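Local coordinates for protein particle-associated lyase (Acinetobacter bacteriophage AP22, PDB 4Y9V) that probably degrades the capsular polysaccharide of its host Acinetobacter baumannii, acting as a trimeric tailspike lyase on the phage particle, at residues Val86-Phe92 with Thr111-Ser117; Asn207-Phe213 with Leu229-Arg235; Gly424-Gly430 with Val461-Ala467. All blocks are in the same frame, centred on the assembly; numbering follows the deposited sequence. Where two conformers were deposited one is given.

Overall arrangement
Interactions 1 and 3 join parallel strands of neighbouring coils of the beta-helix through backbone ladders, and both are partly buried. Interaction 2 is a buried contact between strands of different sheets across the helix interior, with one direct backbone hydrogen bond. Interactions 1 and 2 touch, because strands 113-125 and 229-232 are neighbours in one sheet. A116 N meets V230 O at 2.8 Å, and F211 packs on A116. Their centres are 13 Å apart, on the same side of the chain's centre. Interaction 3 lies on the opposite side, its centre about 46 to 50 Å away. Aromatic packing marks interaction 1, and aliphatic-aromatic packing interaction 2. Interaction 3 adds a glycine-rich turn and a watered aspartate edge.

Interaction 1: Val86-Phe92 with Thr111-Ser117; sequences VNSLIEF and TGGFYAS
F92 sets the edge of its ring against the face of F114. The pair is T-shaped, with centroids 5.4 Å apart and planes at 80°; both chi1 are m. I90 (m, m) points to the same side of the sheet, its CB 3.9 Å from F114 CD1. Strands 89-92 and 113-117 run parallel, axes 4.7 Å apart at 16°. The bridges are L89-G113, I90-F114, E91-Y115 and F92-A116. The ladder is G113 N to S88 O 3.3 Å, F92 N to Y115 O 2.8 Å, and I90 N to G113 O, Y115 N to I90 O and S117 N to F92 O, each 2.9 Å. Before the strands, T111 OG1 (chi1 p) donates to N87 O at 2.7 Å. A CB on G112 would clash with V86 O. On the other face L89 CD1 lies 4.2 Å from Y115 CB, and the Y115 hydroxyl bonds to D232. This is beta-helix coil stacking: backbone hydrogen bonds set the register, while aromatic and aliphatic contacts fill the inner face.

Interaction 2: Asn207-Phe213 with Leu229-Arg235; sequences NPINFKF and LVIDYAR. With EDO (1,2-ethanediol), chain E; EDO (1,2-ethanediol), chain H.
The single direct backbone hydrogen bond is I209 N to Y233 O, 3.1 Å. P208 CA adds a CA-H...O contact to the same oxygen at 3.2 Å. Y233 has positive phi and psi (57/60), a left-handed turn conformation just after strand 229-232. Closest in register is P208 with A234, CA atoms 4.8 Å apart.

The apolar contacts begin where the chains diverge. The axes of strands 211-213 and 229-232 come no closer than 9.7 Å, with N-to-C directions at 137°, so side chains fill the gap. F211 (chi1 t) brings CE2 to 3.8 Å from L229 CD1 (t, p). F213 (chi1 p) places CE1 3.7 Å from L229 CD2 and 4.3 Å from I231 CD1. I209 CG2 lies 4.3 Å from A234 CB.

Solvent bridges the polar edge. One water donates to I209 O (2.7 Å) and accepts from R235 N (3.0 Å). An ethanediol takes F211 N on its O1 (2.8 Å), which donates to I209 O (2.9 Å). A second gives its O2 to R235 O (2.8 Å). Both are probably from the crystallisation liquor.

D232 takes a hydrogen bond from the Y115 hydroxyl and forms salt bridges with R255 and R256. T102 of a second subunit packs on N210 and K212. Two sheets that meet at a corner around apolar side chains are characteristic of a parallel beta-helix interior.

Interaction 3: Gly424-Gly430 with Val461-Ala467; sequences GCINGVG and VSCDFDA
I426 (m, t) is the apolar centre. Its CD1 lies 3.8 Å from V461 CG2, its CB 4.2 Å from C463 CB, and its CG2 3.6 Å from F465 CZ. W471 packs on I426, V461 and C463 too. The F465 ring (chi1 m) carries G430 CA over its face, 3.8 Å from the centroid, a CH-pi contact. A CB on G430 would clash with that ring.

Around this centre, strands 424-427 and 461-463 run parallel, axes 4.7 Å apart at 12°. C425 bridges S462, and I426 bridges C463. S462 N bonds to G424 O (3.1 Å), I426 N to S462 O (2.8 Å) and D464 N to I426 O (3.1 Å).

After the strands, D464 (chi1 p) continues the link: its OD1 accepts G428 N at 2.8 Å. D466 N bonds to V429 O at 2.9 Å. At the outer edge, one water donates to N427 OD1 (2.9 Å) and D464 OD2 (2.6 Å). Another joins I426 O (3.1 Å) to S462 OG (2.8 Å). The D466 carboxylate pairs with K498.

Parallel strands stacked in register on successive coils, their following loops packed together, are typical of the pectin lyase-like parallel beta-helix.

Interaction 1: Val86-Phe92 with Thr111-Ser117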
# COMPACT_ATOMS: atom_id res chain seq x y z
N VAL A 86 40.49 7.54 14.57
CA VAL A 86 39.93 6.85 15.72
C VAL A 86 40.30 5.36 15.58
O VAL A 86 39.60 4.58 14.96
CB VAL A 86 38.40 7.00 15.85
CG1 VAL A 86 37.91 6.30 17.09
CG2 VAL A 86 37.99 8.47 15.83
N ASN A 87 41.46 4.97 16.16
CA ASN A 87 41.92 3.61 15.99
C ASN A 87 41.29 2.59 16.93
O ASN A 87 41.41 1.39 16.69
CB ASN A 87 43.45 3.56 16.06
CG ASN A 87 44.10 4.18 14.82
OD1 ASN A 87 45.19 4.73 14.99
ND2 ASN A 87 43.49 3.99 13.70
N SER A 88 40.65 3.04 18.00
CA SER A 88 40.01 2.15 18.95
C SER A 88 38.53 1.92 18.62
O SER A 88 37.86 2.72 17.95
CB SER A 88 40.11 2.73 20.35
OG SER A 88 41.42 2.82 20.81
N LEU A 89 38.04 0.81 19.14
CA LEU A 89 36.61 0.53 19.22
C LEU A 89 36.06 1.29 20.41
O LEU A 89 36.41 0.99 21.55
CB LEU A 89 36.38 -0.98 19.33
CG LEU A 89 34.92 -1.39 19.50
CD1 LEU A 89 34.08 -0.97 18.29
CD2 LEU A 89 34.81 -2.89 19.69
N ILE A 90 35.24 2.30 20.15
CA ILE A 90 34.68 3.17 21.17
C ILE A 90 33.31 2.55 21.55
O ILE A 90 32.43 2.46 20.70
CB ILE A 90 34.51 4.60 20.71
CG1 ILE A 90 35.79 5.13 20.05
CG2 ILE A 90 34.04 5.48 21.86
CD1 ILE A 90 37.01 5.17 20.96
N GLU A 91 33.19 2.16 22.81
CA GLU A 91 32.02 1.44 23.33
C GLU A 91 31.23 2.37 24.21
O GLU A 91 31.62 2.69 25.33
CB GLU A 91 32.42 0.16 24.08
CG GLU A 91 33.13 -0.84 23.16
CD GLU A 91 33.48 -2.15 23.84
OE1 GLU A 91 32.56 -2.76 24.40
OE2 GLU A 91 34.64 -2.65 23.84
N PHE A 92 30.12 2.87 23.68
CA PHE A 92 29.20 3.72 24.42
C PHE A 92 28.21 2.82 25.16
O PHE A 92 27.52 2.03 24.54
CB PHE A 92 28.45 4.66 23.49
CG PHE A 92 29.32 5.56 22.64
CD1 PHE A 92 29.85 5.15 21.41
CD2 PHE A 92 29.61 6.86 23.08
CE1 PHE A 92 30.63 5.98 20.68
CE2 PHE A 92 30.41 7.69 22.32
CZ PHE A 92 30.91 7.25 21.11
N THR A 111 41.18 -0.83 12.56
CA THR A 111 40.92 -1.32 13.90
C THR A 111 39.78 -0.62 14.64
O THR A 111 39.35 -1.17 15.68
CB THR A 111 42.19 -1.23 14.75
OG1 THR A 111 42.69 0.11 14.74
CG2 THR A 111 43.29 -2.14 14.20
N GLY A 112 39.32 0.55 14.24
CA GLY A 112 38.37 1.30 15.03
C GLY A 112 36.90 1.01 14.69
O GLY A 112 36.58 0.34 13.70
N GLY A 113 36.02 1.59 15.49
CA GLY A 113 34.59 1.58 15.21
C GLY A 113 33.86 2.21 16.37
O GLY A 113 34.46 2.53 17.40
N PHE A 114 32.54 2.39 16.21
CA PHE A 114 31.66 2.82 17.29
C PHE A 114 30.67 1.69 17.59
O PHE A 114 30.09 1.10 16.68
CB PHE A 114 30.85 4.07 16.92
CG PHE A 114 31.57 5.40 16.92
CD1 PHE A 114 32.90 5.56 17.29
CD2 PHE A 114 30.87 6.52 16.54
CE1 PHE A 114 33.49 6.81 17.29
CE2 PHE A 114 31.45 7.78 16.56
CZ PHE A 114 32.79 7.92 16.92
N TYR A 115 30.44 1.45 18.87
CA TYR A 115 29.47 0.45 19.30
C TYR A 115 28.66 1.04 20.45
O TYR A 115 29.25 1.27 21.51
CB TYR A 115 30.17 -0.87 19.73
CG TYR A 115 29.26 -2.07 19.67
CD1 TYR A 115 28.13 -2.18 20.47
CD2 TYR A 115 29.50 -3.11 18.76
CE1 TYR A 115 27.29 -3.29 20.40
CE2 TYR A 115 28.66 -4.20 18.68
CZ TYR A 115 27.55 -4.30 19.50
OH TYR A 115 26.72 -5.37 19.36
N ALA A 116 27.39 1.28 20.26
CA ALA A 116 26.52 1.86 21.28
C ALA A 116 25.56 0.75 21.74
O ALA A 116 24.90 0.18 20.92
CB ALA A 116 25.74 3.01 20.70
N SER A 117 25.55 0.48 23.04
CA SER A 117 24.76 -0.63 23.52
C SER A 117 24.08 -0.35 24.85
O SER A 117 24.73 0.08 25.81
CB SER A 117 25.62 -1.86 23.68
OG SER A 117 24.90 -3.05 23.92

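Interaction 2: Asn207-Phe213 with Leu229-Arg235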
# COMPACT_ATOMS: atom_id res chain seq x y z
N ASN A 207 17.96 -2.67 29.72
CA ASN A 207 18.19 -1.26 30.08
C ASN A 207 18.69 -0.59 28.81
O ASN A 207 19.85 -0.81 28.43
CB ASN A 207 19.26 -1.22 31.18
CG ASN A 207 19.53 0.18 31.69
OD1 ASN A 207 19.07 1.11 31.09
ND2 ASN A 207 20.29 0.28 32.78
N PRO A 208 17.84 0.11 28.08
CA PRO A 208 18.19 0.59 26.74
C PRO A 208 19.15 1.79 26.77
O PRO A 208 19.16 2.55 27.75
CB PRO A 208 16.84 0.98 26.15
CG PRO A 208 16.03 1.44 27.37
CD PRO A 208 16.43 0.45 28.42
N ILE A 209 19.87 1.96 25.67
CA ILE A 209 20.71 3.15 25.47
C ILE A 209 20.02 4.12 24.51
O ILE A 209 19.36 3.72 23.56
CB ILE A 209 22.09 2.76 24.92
CG1 ILE A 209 23.07 3.95 25.02
CG2 ILE A 209 22.05 2.21 23.48
CD1 ILE A 209 24.53 3.57 24.75
N ASN A 210 20.25 5.44 24.75
CA ASN A 210 19.81 6.49 23.84
C ASN A 210 21.05 7.20 23.26
O ASN A 210 21.56 8.17 23.84
CB ASN A 210 18.85 7.46 24.54
CG ASN A 210 18.14 8.36 23.53
OD1 ASN A 210 18.48 8.36 22.37
ND2 ASN A 210 17.15 9.12 23.98
N PHE A 211 21.54 6.67 22.15
CA PHE A 211 22.71 7.14 21.44
C PHE A 211 22.24 7.89 20.21
O PHE A 211 21.56 7.31 19.37
CB PHE A 211 23.57 5.95 21.04
CG PHE A 211 24.79 6.33 20.24
CD1 PHE A 211 25.93 6.78 20.88
CD2 PHE A 211 24.83 6.24 18.86
CE1 PHE A 211 27.07 7.16 20.18
CE2 PHE A 211 25.94 6.57 18.14
CZ PHE A 211 27.08 7.04 18.81
N LYS A 212 22.55 9.18 20.15
CA LYS A 212 22.00 10.11 19.14
C LYS A 212 23.09 10.77 18.35
O LYS A 212 24.20 11.04 18.85
CB LYS A 212 21.15 11.22 19.84
CG LYS A 212 19.99 10.61 20.62
CD LYS A 212 19.13 11.73 21.15
CE LYS A 212 18.36 12.49 20.07
NZ LYS A 212 17.38 13.44 20.75
N PHE A 213 22.75 11.13 17.11
CA PHE A 213 23.64 11.92 16.28
C PHE A 213 22.78 12.59 15.21
O PHE A 213 21.85 11.99 14.67
CB PHE A 213 24.75 11.09 15.63
CG PHE A 213 24.26 9.85 14.90
CD1 PHE A 213 24.14 8.67 15.60
CD2 PHE A 213 23.95 9.85 13.56
CE1 PHE A 213 23.70 7.52 15.00
CE2 PHE A 213 23.50 8.70 12.94
CZ PHE A 213 23.35 7.53 13.66
N LEU A 229 29.27 1.47 12.72
CA LEU A 229 28.40 1.76 13.85
C LEU A 229 27.45 0.56 14.06
O LEU A 229 26.77 0.12 13.13
CB LEU A 229 27.55 2.99 13.64
CG LEU A 229 26.51 3.29 14.75
CD1 LEU A 229 27.16 3.55 16.09
CD2 LEU A 229 25.61 4.43 14.31
N VAL A 230 27.40 0.10 15.31
CA VAL A 230 26.35 -0.79 15.80
C VAL A 230 25.58 -0.03 16.89
O VAL A 230 26.19 0.55 17.78
CB VAL A 230 26.90 -2.10 16.37
CG1 VAL A 230 25.71 -3.03 16.76
CG2 VAL A 230 27.84 -2.78 15.39
N ILE A 231 24.24 -0.08 16.80
CA ILE A 231 23.35 0.35 17.88
C ILE A 231 22.64 -0.92 18.36
O ILE A 231 22.03 -1.61 17.54
CB ILE A 231 22.36 1.41 17.42
CG1 ILE A 231 23.04 2.65 16.91
CG2 ILE A 231 21.35 1.71 18.52
CD1 ILE A 231 22.14 3.66 16.25
N ASP A 232 22.75 -1.21 19.66
CA ASP A 232 22.31 -2.47 20.23
C ASP A 232 21.48 -2.19 21.48
O ASP A 232 21.88 -1.36 22.30
CB ASP A 232 23.57 -3.29 20.53
CG ASP A 232 23.40 -4.75 20.86
OD1 ASP A 232 22.30 -5.23 21.16
OD2 ASP A 232 24.48 -5.47 20.77
N TYR A 233 20.33 -2.85 21.62
CA TYR A 233 19.49 -2.69 22.80
C TYR A 233 19.08 -1.20 23.00
O TYR A 233 19.31 -0.57 24.03
CB TYR A 233 20.06 -3.29 24.06
CG TYR A 233 19.83 -4.78 24.25
CD1 TYR A 233 18.62 -5.39 23.94
CD2 TYR A 233 20.80 -5.57 24.85
CE1 TYR A 233 18.40 -6.74 24.20
CE2 TYR A 233 20.58 -6.92 25.13
CZ TYR A 233 19.37 -7.52 24.79
OH TYR A 233 19.11 -8.83 25.03
N ALA A 234 18.40 -0.69 21.97
CA ALA A 234 17.78 0.63 21.99
C ALA A 234 16.32 0.48 21.54
O ALA A 234 15.98 -0.42 20.78
CB ALA A 234 18.51 1.62 21.10
N ARG A 235 15.47 1.40 22.02
CA ARG A 235 14.06 1.38 21.65
C ARG A 235 13.54 2.79 21.36
O ARG A 235 14.04 3.79 21.88
CB ARG A 235 13.20 0.70 22.72
CG ARG A 235 13.14 1.32 24.11
CD ARG A 235 12.07 0.73 25.04
NE ARG A 235 12.17 1.17 26.42
CZ ARG A 235 11.43 0.78 27.47
NH1 ARG A 235 10.53 -0.12 27.29
NH2 ARG A 235 11.67 1.30 28.68
C1 EDO E . 19.48 4.73 19.80
O1 EDO E . 20.27 4.43 20.94
C2 EDO E . 18.56 5.87 20.15
O2 EDO E . 17.66 5.41 21.15
C1 EDO H . 13.90 5.86 24.37
O1 EDO H . 14.91 5.07 25.04
C2 EDO H . 14.35 6.80 23.30
O2 EDO H . 15.22 6.26 22.31
O HOH W 1 16.67 3.81 23.30

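Interaction 3: Gly424-Gly430 with Val461-Ala467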
# COMPACT_ATOMS: atom_id res chain seq x y z
N GLY A 424 0.03 -8.33 -10.54
CA GLY A 424 1.32 -7.89 -10.98
C GLY A 424 1.56 -8.18 -12.46
O GLY A 424 0.64 -8.52 -13.22
N CYS A 425 2.82 -8.00 -12.85
CA CYS A 425 3.24 -8.01 -14.24
C CYS A 425 4.57 -8.77 -14.35
O CYS A 425 5.57 -8.33 -13.79
CB CYS A 425 3.39 -6.58 -14.73
SG CYS A 425 3.92 -6.48 -16.44
N ILE A 426 4.56 -9.88 -15.08
CA ILE A 426 5.72 -10.71 -15.25
C ILE A 426 6.24 -10.49 -16.68
O ILE A 426 5.55 -10.83 -17.64
CB ILE A 426 5.40 -12.20 -15.01
CG1 ILE A 426 4.76 -12.44 -13.63
CG2 ILE A 426 6.66 -13.03 -15.20
CD1 ILE A 426 4.09 -13.77 -13.49
N ASN A 427 7.44 -9.92 -16.79
CA ASN A 427 8.03 -9.56 -18.05
C ASN A 427 9.16 -10.51 -18.42
O ASN A 427 9.99 -10.85 -17.57
CB ASN A 427 8.67 -8.16 -17.98
CG ASN A 427 7.67 -7.10 -17.77
OD1 ASN A 427 6.94 -6.73 -18.69
ND2 ASN A 427 7.62 -6.53 -16.62
N GLY A 428 9.22 -10.90 -19.69
CA GLY A 428 10.36 -11.58 -20.23
C GLY A 428 10.01 -12.48 -21.39
O GLY A 428 8.89 -12.45 -21.90
N VAL A 429 10.96 -13.29 -21.79
CA VAL A 429 10.76 -14.25 -22.89
C VAL A 429 10.26 -15.59 -22.42
O VAL A 429 9.57 -16.30 -23.20
CB VAL A 429 12.04 -14.38 -23.73
CG1 VAL A 429 12.29 -13.08 -24.49
CG2 VAL A 429 13.22 -14.89 -22.94
N GLY A 430 10.61 -16.00 -21.21
CA GLY A 430 10.26 -17.37 -20.76
C GLY A 430 11.00 -18.42 -21.57
O GLY A 430 12.15 -18.22 -21.98
N VAL A 461 -2.77 -11.32 -12.61
CA VAL A 461 -1.36 -11.24 -12.93
C VAL A 461 -1.15 -11.57 -14.40
O VAL A 461 -1.70 -12.56 -14.92
CB VAL A 461 -0.54 -12.16 -12.01
CG1 VAL A 461 -0.99 -13.62 -12.02
CG2 VAL A 461 0.96 -12.05 -12.34
N SER A 462 -0.34 -10.76 -15.07
CA SER A 462 -0.06 -10.93 -16.48
C SER A 462 1.35 -11.46 -16.68
O SER A 462 2.25 -11.28 -15.85
CB SER A 462 -0.22 -9.63 -17.25
OG SER A 462 0.76 -8.67 -16.84
N CYS A 463 1.57 -12.12 -17.82
CA CYS A 463 2.86 -12.66 -18.17
C CYS A 463 2.99 -12.56 -19.67
O CYS A 463 2.14 -13.08 -20.41
CB CYS A 463 2.91 -14.15 -17.75
SG CYS A 463 4.36 -15.05 -18.33
N ASP A 464 4.07 -11.90 -20.15
CA ASP A 464 4.29 -11.70 -21.59
C ASP A 464 5.30 -12.68 -22.18
O ASP A 464 5.81 -12.47 -23.27
CB ASP A 464 4.62 -10.29 -21.98
CG ASP A 464 6.01 -9.87 -21.61
OD1 ASP A 464 6.61 -10.55 -20.77
OD2 ASP A 464 6.49 -8.90 -22.24
N PHE A 465 5.54 -13.80 -21.50
CA PHE A 465 6.47 -14.81 -22.03
C PHE A 465 5.97 -15.35 -23.35
O PHE A 465 4.78 -15.62 -23.54
CB PHE A 465 6.60 -15.96 -21.06
CG PHE A 465 7.28 -15.68 -19.72
CD1 PHE A 465 7.78 -14.43 -19.38
CD2 PHE A 465 7.42 -16.71 -18.84
CE1 PHE A 465 8.40 -14.25 -18.15
CE2 PHE A 465 8.05 -16.54 -17.60
CZ PHE A 465 8.54 -15.30 -17.27
N ASP A 466 6.91 -15.64 -24.24
CA ASP A 466 6.56 -16.35 -25.49
C ASP A 466 6.24 -17.81 -25.24
O ASP A 466 5.50 -18.43 -26.02
CB ASP A 466 7.69 -16.15 -26.50
CG ASP A 466 7.89 -14.69 -26.74
OD1 ASP A 466 6.93 -14.01 -27.18
OD2 ASP A 466 8.99 -14.15 -26.42
N ALA A 467 6.81 -18.40 -24.19
CA ALA A 467 6.56 -19.78 -23.82
C ALA A 467 6.59 -19.88 -22.30
O ALA A 467 7.35 -19.15 -21.64
CB ALA A 467 7.60 -20.71 -24.43
O HOH W 2 3.06 -9.21 -18.39
O HOH W 3 8.23 -7.19 -21.27
O HOH W 4 8.55 -11.81 -24.77
O HOH W 5 8.43 -10.55 -23.91